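Local coordinates for succinyl-CoA ligase (ADP-forming) subunit alpha (Methanosaeta concilii, PDB 6HXI), which belongs to the CoA-ligase family, joining an alpha/beta ligase region to a citrate synthase-like C-terminal region, and holds coenzyme A in the model, at residues Val200-Asp205 / Ser210-His215; Asp238-Ile243 / Thr282-Ala287; Ile243-Leu246 / Lys250-Lys253; Ala289-Phe294 / Ala299-Ser304. All blocks are in the same frame, centred on the assembly; numbering follows the deposited sequence.

Contact 1 (Val200-Asp205 / Ser210-His215); sequences VAIGGD and SNMLDH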
loop_
_atom_site.group_PDB
_atom_site.type_symbol
_atom_site.label_atom_id
_atom_site.label_comp_id
_atom_site.label_asym_id
_atom_site.label_seq_id
_atom_site.Cartn_x
_atom_site.Cartn_y
_atom_site.Cartn_z
ATOM N N VAL B 200 3.706 -15.043 -57.271
ATOM C CA VAL B 200 2.980 -15.932 -56.345
ATOM C C VAL B 200 3.754 -17.238 -56.116
ATOM O O VAL B 200 4.262 -17.819 -57.076
ATOM C CB VAL B 200 1.506 -16.231 -56.818
ATOM C CG1 VAL B 200 0.830 -17.301 -55.952
ATOM C CG2 VAL B 200 0.647 -14.968 -56.854
ATOM N N ALA B 201 3.835 -17.701 -54.848
ATOM C CA ALA B 201 4.407 -19.001 -54.557
ATOM C C ALA B 201 3.198 -19.883 -54.143
ATOM O O ALA B 201 2.462 -19.521 -53.216
ATOM C CB ALA B 201 5.431 -18.910 -53.443
ATOM N N ILE B 202 2.945 -20.979 -54.863
ATOM C CA ILE B 202 1.783 -21.830 -54.547
ATOM C C ILE B 202 2.041 -22.807 -53.367
ATOM O O ILE B 202 1.106 -23.477 -52.916
ATOM C CB ILE B 202 1.227 -22.567 -55.799
ATOM C CG1 ILE B 202 2.272 -23.524 -56.424
ATOM C CG2 ILE B 202 0.678 -21.575 -56.820
ATOM C CD1 ILE B 202 1.665 -24.809 -57.061
ATOM N N GLY B 203 3.289 -22.854 -52.881
ATOM C CA GLY B 203 3.718 -23.755 -51.815
ATOM C C GLY B 203 4.278 -25.025 -52.418
ATOM O O GLY B 203 4.118 -25.264 -53.619
ATOM N N GLY B 204 4.924 -25.840 -51.599
ATOM C CA GLY B 204 5.526 -27.088 -52.057
ATOM C C GLY B 204 4.762 -28.358 -51.740
ATOM O O GLY B 204 5.306 -29.460 -51.851
ATOM N N ASP B 205 3.499 -28.227 -51.365
ATOM C CA ASP B 205 2.684 -29.376 -51.038
ATOM C C ASP B 205 2.186 -30.085 -52.308
ATOM O O ASP B 205 1.990 -29.435 -53.343
ATOM C CB ASP B 205 1.521 -28.967 -50.108
ATOM C CG ASP B 205 1.905 -28.644 -48.653
ATOM O OD1 ASP B 205 3.027 -28.998 -48.231
ATOM O OD2 ASP B 205 1.074 -28.073 -47.936
ATOM N N SER B 210 -4.280 -23.725 -54.868
ATOM C CA SER B 210 -4.345 -23.254 -56.245
ATOM C C SER B 210 -3.090 -23.740 -56.959
ATOM O O SER B 210 -1.999 -23.743 -56.377
ATOM C CB SER B 210 -4.426 -21.730 -56.304
ATOM O OG SER B 210 -3.366 -21.111 -55.590
ATOM N N ASN B 211 -3.256 -24.203 -58.194
ATOM C CA ASN B 211 -2.175 -24.707 -59.022
ATOM C C ASN B 211 -1.499 -23.541 -59.719
ATOM O O ASN B 211 -2.050 -22.439 -59.744
ATOM C CB ASN B 211 -2.726 -25.736 -60.029
ATOM C CG ASN B 211 -3.113 -27.032 -59.339
ATOM O OD1 ASN B 211 -4.285 -27.277 -59.036
ATOM N ND2 ASN B 211 -2.112 -27.832 -58.954
ATOM N N MET B 212 -0.296 -23.761 -60.256
ATOM C CA MET B 212 0.428 -22.701 -60.949
ATOM C C MET B 212 -0.377 -22.138 -62.114
ATOM O O MET B 212 -0.383 -20.917 -62.303
ATOM C CB MET B 212 1.795 -23.185 -61.443
ATOM C CG MET B 212 2.841 -23.296 -60.354
ATOM S SD MET B 212 4.352 -23.980 -61.073
ATOM C CE MET B 212 5.378 -23.835 -59.806
ATOM N N LEU B 213 -1.071 -23.017 -62.881
ATOM C CA LEU B 213 -1.868 -22.611 -64.051
ATOM C C LEU B 213 -2.952 -21.599 -63.721
ATOM O O LEU B 213 -3.166 -20.698 -64.524
ATOM C CB LEU B 213 -2.453 -23.805 -64.835
ATOM C CG LEU B 213 -3.197 -23.458 -66.151
ATOM C CD1 LEU B 213 -2.263 -22.793 -67.184
ATOM C CD2 LEU B 213 -3.908 -24.670 -66.721
ATOM N N ASP B 214 -3.604 -21.709 -62.540
ATOM C CA ASP B 214 -4.647 -20.769 -62.102
ATOM C C ASP B 214 -4.113 -19.335 -62.212
ATOM O O ASP B 214 -4.730 -18.498 -62.893
ATOM C CB ASP B 214 -5.094 -21.073 -60.651
ATOM C CG ASP B 214 -5.566 -22.495 -60.381
ATOM O OD1 ASP B 214 -5.505 -23.334 -61.312
ATOM O OD2 ASP B 214 -5.989 -22.774 -59.232
ATOM N N HIS B 215 -2.910 -19.097 -61.606
ATOM C CA HIS B 215 -2.208 -17.822 -61.607
ATOM C C HIS B 215 -1.681 -17.470 -62.979
ATOM O O HIS B 215 -1.846 -16.322 -63.363
ATOM C CB HIS B 215 -1.125 -17.769 -60.527
ATOM C CG HIS B 215 -1.657 -18.160 -59.174
ATOM N ND1 HIS B 215 -2.447 -17.300 -58.433
ATOM C CD2 HIS B 215 -1.564 -19.336 -58.517
ATOM C CE1 HIS B 215 -2.792 -17.965 -57.343
ATOM N NE2 HIS B 215 -2.278 -19.191 -57.340
HETATM O O HOH W 1 -1.592 -22.545 -53.590
#

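Contact 2 (Asp238-Ile243 / Thr282-Ala287); sequences DEYMII and TEKETA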
loop_
_atom_site.group_PDB
_atom_site.type_symbol
_atom_site.label_atom_id
_atom_site.label_comp_id
_atom_site.label_asym_id
_atom_site.label_seq_id
_atom_site.Cartn_x
_atom_site.Cartn_y
_atom_site.Cartn_z
ATOM N N ASP B 238 1.497 -30.981 -61.724
ATOM C CA ASP B 238 1.039 -29.594 -61.831
ATOM C C ASP B 238 1.520 -28.904 -63.116
ATOM O O ASP B 238 0.712 -28.314 -63.825
ATOM C CB ASP B 238 1.449 -28.801 -60.565
ATOM C CG ASP B 238 1.203 -27.284 -60.576
ATOM O OD1 ASP B 238 1.893 -26.573 -61.332
ATOM O OD2 ASP B 238 0.400 -26.805 -59.744
ATOM N N GLU B 239 2.825 -28.992 -63.417
ATOM C CA GLU B 239 3.473 -28.351 -64.577
ATOM C C GLU B 239 2.916 -28.855 -65.920
ATOM O O GLU B 239 2.958 -28.126 -66.912
ATOM C CB GLU B 239 5.007 -28.476 -64.509
ATOM C CG GLU B 239 5.644 -27.775 -63.319
ATOM C CD GLU B 239 5.706 -28.528 -61.998
ATOM O OE1 GLU B 239 4.960 -29.517 -61.807
ATOM O OE2 GLU B 239 6.509 -28.112 -61.134
ATOM N N TYR B 240 2.327 -30.064 -65.923
ATOM C CA TYR B 240 1.686 -30.646 -67.100
ATOM C C TYR B 240 0.358 -29.953 -67.429
ATOM O O TYR B 240 -0.138 -30.108 -68.539
ATOM C CB TYR B 240 1.554 -32.177 -66.981
ATOM C CG TYR B 240 2.900 -32.859 -67.070
ATOM C CD1 TYR B 240 3.533 -33.035 -68.298
ATOM C CD2 TYR B 240 3.569 -33.279 -65.922
ATOM C CE1 TYR B 240 4.797 -33.618 -68.383
ATOM C CE2 TYR B 240 4.824 -33.880 -65.997
ATOM C CZ TYR B 240 5.440 -34.034 -67.228
ATOM O OH TYR B 240 6.677 -34.614 -67.307
ATOM N N MET B 241 -0.193 -29.151 -66.489
ATOM C CA MET B 241 -1.407 -28.368 -66.745
ATOM C C MET B 241 -1.002 -27.182 -67.617
ATOM O O MET B 241 -1.742 -26.811 -68.534
ATOM C CB MET B 241 -2.059 -27.865 -65.444
ATOM C CG MET B 241 -2.715 -28.953 -64.615
ATOM S SD MET B 241 -3.022 -28.449 -62.894
ATOM C CE MET B 241 -4.419 -27.309 -63.141
ATOM N N ILE B 242 0.204 -26.629 -67.345
ATOM C CA ILE B 242 0.794 -25.483 -68.045
ATOM C C ILE B 242 1.166 -25.873 -69.452
ATOM O O ILE B 242 0.760 -25.190 -70.388
ATOM C CB ILE B 242 1.988 -24.855 -67.261
ATOM C CG1 ILE B 242 1.574 -24.470 -65.802
ATOM C CG2 ILE B 242 2.586 -23.647 -68.009
ATOM C CD1 ILE B 242 2.688 -24.587 -64.805
ATOM N N ILE B 243 1.914 -26.976 -69.602
ATOM C CA ILE B 243 2.369 -27.521 -70.892
ATOM C C ILE B 243 1.169 -27.818 -71.810
ATOM O O ILE B 243 1.232 -27.514 -73.006
ATOM C CB ILE B 243 3.301 -28.752 -70.639
ATOM C CG1 ILE B 243 4.629 -28.308 -69.964
ATOM C CG2 ILE B 243 3.553 -29.595 -71.900
ATOM C CD1 ILE B 243 5.254 -29.354 -69.012
ATOM N N THR B 282 6.894 -41.267 -60.463
ATOM C CA THR B 282 7.010 -41.833 -61.808
ATOM C C THR B 282 8.088 -41.074 -62.585
ATOM O O THR B 282 8.611 -40.075 -62.084
ATOM C CB THR B 282 5.640 -41.782 -62.514
ATOM O OG1 THR B 282 5.145 -40.439 -62.503
ATOM C CG2 THR B 282 4.607 -42.715 -61.873
ATOM N N GLU B 283 8.432 -41.549 -63.799
ATOM C CA GLU B 283 9.405 -40.882 -64.666
ATOM C C GLU B 283 8.854 -39.535 -65.129
ATOM O O GLU B 283 9.599 -38.561 -65.178
ATOM C CB GLU B 283 9.789 -41.757 -65.874
ATOM C CG GLU B 283 10.898 -42.760 -65.587
ATOM C CD GLU B 283 12.203 -42.213 -65.028
ATOM O OE1 GLU B 283 12.634 -41.112 -65.448
ATOM O OE2 GLU B 283 12.803 -42.900 -64.169
ATOM N N LYS B 284 7.530 -39.473 -65.408
ATOM C CA LYS B 284 6.815 -38.268 -65.828
ATOM C C LYS B 284 6.960 -37.165 -64.762
ATOM O O LYS B 284 7.080 -35.997 -65.104
ATOM C CB LYS B 284 5.335 -38.589 -66.074
ATOM C CG LYS B 284 4.649 -37.600 -66.998
ATOM C CD LYS B 284 3.128 -37.649 -66.857
ATOM C CE LYS B 284 2.481 -36.610 -67.735
ATOM N NZ LYS B 284 1.011 -36.785 -67.819
ATOM N N GLU B 285 7.003 -37.549 -63.479
ATOM C CA GLU B 285 7.137 -36.623 -62.359
ATOM C C GLU B 285 8.539 -36.005 -62.203
ATOM O O GLU B 285 8.674 -35.025 -61.477
ATOM C CB GLU B 285 6.692 -37.298 -61.054
ATOM C CG GLU B 285 5.191 -37.458 -60.917
ATOM C CD GLU B 285 4.732 -38.039 -59.592
ATOM O OE1 GLU B 285 3.848 -38.927 -59.611
ATOM O OE2 GLU B 285 5.243 -37.603 -58.533
ATOM N N THR B 286 9.569 -36.549 -62.870
ATOM C CA THR B 286 10.952 -36.040 -62.778
ATOM C C THR B 286 11.136 -34.654 -63.409
ATOM O O THR B 286 10.387 -34.282 -64.309
ATOM C CB THR B 286 11.974 -37.041 -63.382
ATOM O OG1 THR B 286 11.792 -37.149 -64.796
ATOM C CG2 THR B 286 11.947 -38.404 -62.720
ATOM N N ALA B 287 12.173 -33.926 -62.972
ATOM C CA ALA B 287 12.524 -32.608 -63.494
ATOM C C ALA B 287 12.889 -32.679 -64.993
ATOM O O ALA B 287 12.499 -31.790 -65.758
ATOM C CB ALA B 287 13.667 -32.004 -62.692
#

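Contact 3 (Ile243-Leu246 / Lys250-Lys253); sequences IQAL and KITK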
loop_
_atom_site.group_PDB
_atom_site.type_symbol
_atom_site.label_atom_id
_atom_site.label_comp_id
_atom_site.label_asym_id
_atom_site.label_seq_id
_atom_site.Cartn_x
_atom_site.Cartn_y
_atom_site.Cartn_z
ATOM N N ILE B 243 1.914 -26.976 -69.602
ATOM C CA ILE B 243 2.369 -27.521 -70.892
ATOM C C ILE B 243 1.169 -27.818 -71.810
ATOM O O ILE B 243 1.232 -27.514 -73.006
ATOM C CB ILE B 243 3.301 -28.752 -70.639
ATOM C CG1 ILE B 243 4.629 -28.308 -69.964
ATOM C CG2 ILE B 243 3.553 -29.595 -71.900
ATOM C CD1 ILE B 243 5.254 -29.354 -69.012
ATOM N N GLN B 244 0.063 -28.350 -71.238
ATOM C CA GLN B 244 -1.157 -28.633 -72.004
ATOM C C GLN B 244 -1.842 -27.339 -72.427
ATOM O O GLN B 244 -2.339 -27.265 -73.551
ATOM C CB GLN B 244 -2.128 -29.533 -71.230
ATOM C CG GLN B 244 -3.173 -30.184 -72.146
ATOM C CD GLN B 244 -3.706 -31.484 -71.608
ATOM O OE1 GLN B 244 -4.420 -31.528 -70.595
ATOM N NE2 GLN B 244 -3.394 -32.571 -72.304
ATOM N N ALA B 245 -1.833 -26.312 -71.543
ATOM C CA ALA B 245 -2.416 -25.005 -71.844
ATOM C C ALA B 245 -1.587 -24.264 -72.900
ATOM O O ALA B 245 -2.149 -23.579 -73.754
ATOM C CB ALA B 245 -2.538 -24.185 -70.581
ATOM N N LEU B 246 -0.259 -24.451 -72.857
ATOM C CA LEU B 246 0.732 -23.910 -73.781
ATOM C C LEU B 246 0.523 -24.567 -75.167
ATOM O O LEU B 246 0.605 -23.881 -76.194
ATOM C CB LEU B 246 2.120 -24.267 -73.211
ATOM C CG LEU B 246 3.287 -23.285 -73.326
ATOM C CD1 LEU B 246 2.916 -21.900 -72.898
ATOM C CD2 LEU B 246 4.438 -23.750 -72.473
ATOM N N LYS B 250 -3.606 -21.581 -75.057
ATOM C CA LYS B 250 -4.286 -20.864 -73.972
ATOM C C LYS B 250 -3.351 -19.825 -73.330
ATOM O O LYS B 250 -3.824 -18.927 -72.632
ATOM C CB LYS B 250 -4.834 -21.842 -72.917
ATOM C CG LYS B 250 -6.007 -22.687 -73.406
ATOM C CD LYS B 250 -6.467 -23.680 -72.343
ATOM C CE LYS B 250 -7.613 -24.531 -72.816
ATOM N NZ LYS B 250 -8.907 -23.827 -72.650
ATOM N N ILE B 251 -2.023 -19.961 -73.575
ATOM C CA ILE B 251 -0.964 -19.059 -73.110
ATOM C C ILE B 251 -0.216 -18.569 -74.354
ATOM O O ILE B 251 0.607 -19.297 -74.910
ATOM C CB ILE B 251 -0.004 -19.714 -72.067
ATOM C CG1 ILE B 251 -0.758 -20.301 -70.858
ATOM C CG2 ILE B 251 1.116 -18.734 -71.625
ATOM C CD1 ILE B 251 -0.029 -21.450 -70.196
ATOM N N THR B 252 -0.529 -17.341 -74.791
ATOM C CA THR B 252 0.063 -16.706 -75.977
ATOM C C THR B 252 1.277 -15.830 -75.636
ATOM O O THR B 252 2.144 -15.640 -76.492
ATOM C CB THR B 252 -0.998 -15.942 -76.781
ATOM O OG1 THR B 252 -1.473 -14.831 -76.016
ATOM C CG2 THR B 252 -2.162 -16.832 -77.218
ATOM N N LYS B 253 1.331 -15.293 -74.398
ATOM C CA LYS B 253 2.435 -14.459 -73.904
ATOM C C LYS B 253 3.684 -15.320 -73.749
ATOM O O LYS B 253 3.528 -16.505 -73.432
ATOM C CB LYS B 253 2.072 -13.816 -72.561
ATOM C CG LYS B 253 1.200 -12.591 -72.719
ATOM C CD LYS B 253 0.557 -12.152 -71.417
ATOM C CE LYS B 253 -0.659 -11.336 -71.750
ATOM N NZ LYS B 253 -1.362 -10.873 -70.549
#

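Contact 4 (Ala289-Phe294 / Ala299-Ser304); sequences AKNDAF and AYVPRS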
loop_
_atom_site.group_PDB
_atom_site.type_symbol
_atom_site.label_atom_id
_atom_site.label_comp_id
_atom_site.label_asym_id
_atom_site.label_seq_id
_atom_site.Cartn_x
_atom_site.Cartn_y
_atom_site.Cartn_z
ATOM N N ALA B 289 11.830 -34.983 -67.423
ATOM C CA ALA B 289 10.589 -35.173 -68.181
ATOM C C ALA B 289 9.770 -33.870 -68.267
ATOM O O ALA B 289 9.200 -33.579 -69.317
ATOM C CB ALA B 289 9.754 -36.266 -67.544
ATOM N N LYS B 290 9.760 -33.075 -67.191
ATOM C CA LYS B 290 9.051 -31.787 -67.123
ATOM C C LYS B 290 9.705 -30.683 -67.971
ATOM O O LYS B 290 9.006 -30.018 -68.739
ATOM C CB LYS B 290 8.859 -31.332 -65.661
ATOM C CG LYS B 290 7.862 -32.200 -64.889
ATOM C CD LYS B 290 7.691 -31.742 -63.462
ATOM C CE LYS B 290 6.622 -32.523 -62.732
ATOM N NZ LYS B 290 6.278 -31.914 -61.410
ATOM N N ASN B 291 11.038 -30.505 -67.847
ATOM C CA ASN B 291 11.798 -29.508 -68.606
ATOM C C ASN B 291 11.774 -29.820 -70.096
ATOM O O ASN B 291 11.677 -28.899 -70.907
ATOM C CB ASN B 291 13.238 -29.379 -68.077
ATOM C CG ASN B 291 13.358 -28.570 -66.802
ATOM O OD1 ASN B 291 12.677 -27.554 -66.610
ATOM N ND2 ASN B 291 14.236 -28.994 -65.896
ATOM N N ASP B 292 11.818 -31.112 -70.456
ATOM C CA ASP B 292 11.762 -31.545 -71.854
ATOM C C ASP B 292 10.394 -31.248 -72.459
ATOM O O ASP B 292 10.337 -30.657 -73.535
ATOM C CB ASP B 292 12.124 -33.030 -71.994
ATOM C CG ASP B 292 13.601 -33.348 -71.831
ATOM O OD1 ASP B 292 14.407 -32.392 -71.665
ATOM O OD2 ASP B 292 13.959 -34.546 -71.890
ATOM N N ALA B 293 9.295 -31.606 -71.740
ATOM C CA ALA B 293 7.916 -31.347 -72.170
ATOM C C ALA B 293 7.648 -29.834 -72.262
ATOM O O ALA B 293 6.862 -29.406 -73.105
ATOM C CB ALA B 293 6.933 -32.007 -71.220
ATOM N N PHE B 294 8.322 -29.026 -71.405
ATOM C CA PHE B 294 8.217 -27.562 -71.431
ATOM C C PHE B 294 8.902 -27.011 -72.694
ATOM O O PHE B 294 8.324 -26.155 -73.360
ATOM C CB PHE B 294 8.797 -26.923 -70.159
ATOM C CG PHE B 294 7.782 -26.422 -69.152
ATOM C CD1 PHE B 294 6.873 -25.420 -69.489
ATOM C CD2 PHE B 294 7.780 -26.898 -67.844
ATOM C CE1 PHE B 294 5.948 -24.942 -68.547
ATOM C CE2 PHE B 294 6.854 -26.419 -66.906
ATOM C CZ PHE B 294 5.941 -25.451 -67.264
ATOM N N ALA B 299 7.857 -23.153 -74.558
ATOM C CA ALA B 299 8.305 -22.289 -73.467
ATOM C C ALA B 299 9.811 -21.993 -73.642
ATOM O O ALA B 299 10.512 -22.727 -74.343
ATOM C CB ALA B 299 8.063 -22.968 -72.118
ATOM N N TYR B 300 10.303 -20.925 -72.996
ATOM C CA TYR B 300 11.715 -20.556 -73.005
ATOM C C TYR B 300 12.338 -21.244 -71.780
ATOM O O TYR B 300 12.059 -20.870 -70.632
ATOM C CB TYR B 300 11.864 -19.026 -72.980
ATOM C CG TYR B 300 11.325 -18.372 -74.231
ATOM C CD1 TYR B 300 9.969 -18.080 -74.362
ATOM C CD2 TYR B 300 12.164 -18.069 -75.299
ATOM C CE1 TYR B 300 9.459 -17.518 -75.535
ATOM C CE2 TYR B 300 11.673 -17.466 -76.457
ATOM C CZ TYR B 300 10.316 -17.207 -76.579
ATOM O OH TYR B 300 9.820 -16.623 -77.721
ATOM N N VAL B 301 13.073 -22.343 -72.025
ATOM C CA VAL B 301 13.654 -23.170 -70.957
ATOM C C VAL B 301 15.184 -23.018 -70.891
ATOM O O VAL B 301 15.842 -23.318 -71.883
ATOM C CB VAL B 301 13.205 -24.657 -71.083
ATOM C CG1 VAL B 301 13.719 -25.501 -69.915
ATOM C CG2 VAL B 301 11.686 -24.773 -71.197
ATOM N N PRO B 302 15.780 -22.586 -69.753
ATOM C CA PRO B 302 17.251 -22.478 -69.688
ATOM C C PRO B 302 17.955 -23.845 -69.608
ATOM O O PRO B 302 17.283 -24.868 -69.476
ATOM C CB PRO B 302 17.476 -21.649 -68.414
ATOM C CG PRO B 302 16.335 -21.970 -67.554
ATOM C CD PRO B 302 15.162 -22.188 -68.472
ATOM N N ARG B 303 19.300 -23.856 -69.684
ATOM C CA ARG B 303 20.142 -25.068 -69.606
ATOM C C ARG B 303 20.149 -25.606 -68.155
ATOM O O ARG B 303 20.159 -26.819 -67.939
ATOM C CB ARG B 303 21.576 -24.732 -70.086
ATOM C CG ARG B 303 22.456 -25.913 -70.547
ATOM C CD ARG B 303 23.330 -26.527 -69.450
ATOM N NE ARG B 303 23.883 -25.530 -68.525
ATOM C CZ ARG B 303 24.349 -25.801 -67.308
ATOM N NH1 ARG B 303 24.347 -27.049 -66.851
ATOM N NH2 ARG B 303 24.811 -24.828 -66.535
ATOM N N SER B 304 20.137 -24.693 -67.177
ATOM C CA SER B 304 20.095 -24.967 -65.721
ATOM C C SER B 304 19.524 -23.743 -64.998
ATOM O O SER B 304 19.231 -22.734 -65.651
ATOM C CB SER B 304 21.487 -25.305 -65.182
ATOM O OG SER B 304 22.299 -24.163 -64.960
#

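Contact 1 (Val200-Asp205 / Ser210-His215)
V200, near the end of strand 196-201, meets H215 of helix 212-221 through a CH-pi contact. Its CG1 stands 3.9 Å from the centroid of the imidazole and only 7° off the ring normal, almost squarely over one face; with chi1 at 172°, CG1 lies opposite the backbone N and is the branch that covers the ring.

The remaining side-chain contacts belong to I202. CG2 approaches the same imidazole obliquely, 3.6 Å from H215 CD2, and also packs on a carbonyl oxygen, 3.5 Å from S210 O. The longer branch goes the other way and places CD1 3.8 Å from CG of M212, the two side chains crossing at about a right angle.

Polar links run alongside. H215 NE2 donates to S210 OG at 2.8 Å, with the hydroxyl oxygen close to the ring plane, and S210 OG is bonded in turn to V135 O. At the other ring nitrogen, ND1 meets NH2 of R218. One water joins the two segments, lying 2.9 Å from I202 O and accepting from S210 N at 3.2 Å. N211 turns its amide to D238 instead.

The imidazole is thus set by hydrogen bonds at both nitrogens while its face takes a methyl group, so a polar ring can sit in a buried seam between strand 196-201 and the start of helix 212-221, with V200 and I202 against it and its polar atoms satisfied.

Contact 2 (Asp238-Ile243 / Thr282-Ala287)
The type I beta turn from E283 to T286, which leads into helix 287-297, is met at K284 by Y240 from the first turn of helix 239-247. T286 is the N-cap of helix 287-297: its OG1 donates to E283 O at 2.6 Å and makes a weak bond to the backbone N of A289. E283 O also accepts T286 N, at 3.1 Å, so two donors of one residue close the turn.

Y240 brings a hydroxyl and a ring face to K284. The hydroxyl donates to the main-chain oxygen, Y240 OH to K284 O, at 2.6 Å; it comes in the carbonyl plane on a lone pair, with a C=O...donor angle of 136°. The K284 side chain runs out over the phenol ring. CG sits 3.6 Å from Y240 OH, and because the chain is extended beyond CG, CE reaches the middle of the ring, 3.6 Å from its centroid and 5° off the normal. The ammonium group lies further along, with NZ 4.7 Å from the same centroid, a cation-pi contact over the same face, and pairs with the carboxylate of E237. The hydroxyl end of Y240 also packs against A289 and K290 of helix 287-297.

Although this lies at the surface, one lysine is held both by its backbone and by its chain. The tyrosine hydroxyl binds a main-chain oxygen of the turn, the ring faces the methylene next to the ammonium, and E237 probably balances the positive charge.

Contact 3 (Ile243-Leu246 / Lys250-Lys253)
A245 and L246, near the end of helix 239-247, pack closely on I251, which follows the helix in the loop before strand 255-260. I251 uses two parts of its side chain. Its CD1 reaches along the helix to A245 CB at 3.7 Å, while CB, at the branch point, meets L246 CD1, also at 3.7 Å. With chi1 of -55° the CG1 arm points opposite the carbonyl carbon, which carries CD1 to the A245 methyl; CG2 takes the other direction and comes 3.9 Å from L246 CD1. The leucine and the isoleucine run at a slant to each other, so a methyl of one fits beside the branch of the other.

A backbone bond also draws the loop in. K250 N donates to A245 O at 2.8 Å, with an N-H...acceptor angle of 149° and the donor almost in line with the carbonyl. This bond spans five residues, one more than the regular helical bond, as the chain leaves the helix.

The K250 side chain forms the loose side. Only its root takes part, CB lying 3.3 Å from A245 O and 4.0 Å from A245 CB; beyond that the chain stretches out into solvent and bends at its end.

I251 also touches L213, I216 and E220 of helix 212-221 and I228 of strand 227-233, while L246 meets A297 of helix 287-297. The contact therefore lies at the C-terminal end of the helix in a beta-alpha-beta crossover between parallel strands 227-233 and 255-260, in touch with helices 212-221 and 287-297.

Contact 4 (Ala289-Phe294 / Ala299-Ser304)
F294 O accepts the backbone N of A299 at 3.3 Å, a moderately long bond with an N-H...acceptor angle of 153° and the donor tilted 23° from the carbonyl plane. The methyl of A299 presses on the same oxygen, CB being 3.4 Å from F294 O, as the chain leaves helix 287-297.

Around this bond the contact is apolar. A299 CB comes obliquely to the F294 ring, 3.8 Å from CD1. Two residues further on, V301 puts CG2 3.7 Å from F294 CB, against the root of the side chain. Its second methyl, CG1, stands opposite the backbone N (chi1 -176°) and turns to N291, where it lies 4.0 Å from OD1. That oxygen is no partner for a methyl; it accepts the backbone N of V259.

The F294 side chain packs on L255 and A257 of strand 255-260 and on I242 and I243 of helix 239-247, while Y300 makes backbone bonds to L255 and A257.

One hydrogen bond and three hydrophobic residues thus turn the chain back beside its own helix, and N291 OD1, satisfied by V259 N, ties that helix to strand 255-260.

Overall arrangement
Contact 1 comes first along the chain; contacts 2 and 3 both start from helix 239-247 and share I243, contact 3 closing before 282-287, and contact 4 follows. They lie together, their centres between 11 and 18 Å apart, around the sheet that holds strands 196-201, 172-176, 227-233 and 255-260. Helix 239-247 is the common element: D238 bonds to N211 and M212 of contact 1, E239 forms a salt bridge with K290 of contact 4, and L246 packs on A299. L213 of contact 1 touches A245 and I251 of contact 3. Helices 212-221, 239-247 and 287-297 are thereby joined into one packed layer, with the side chain of I202 about 10 Å from bound coenzyme A.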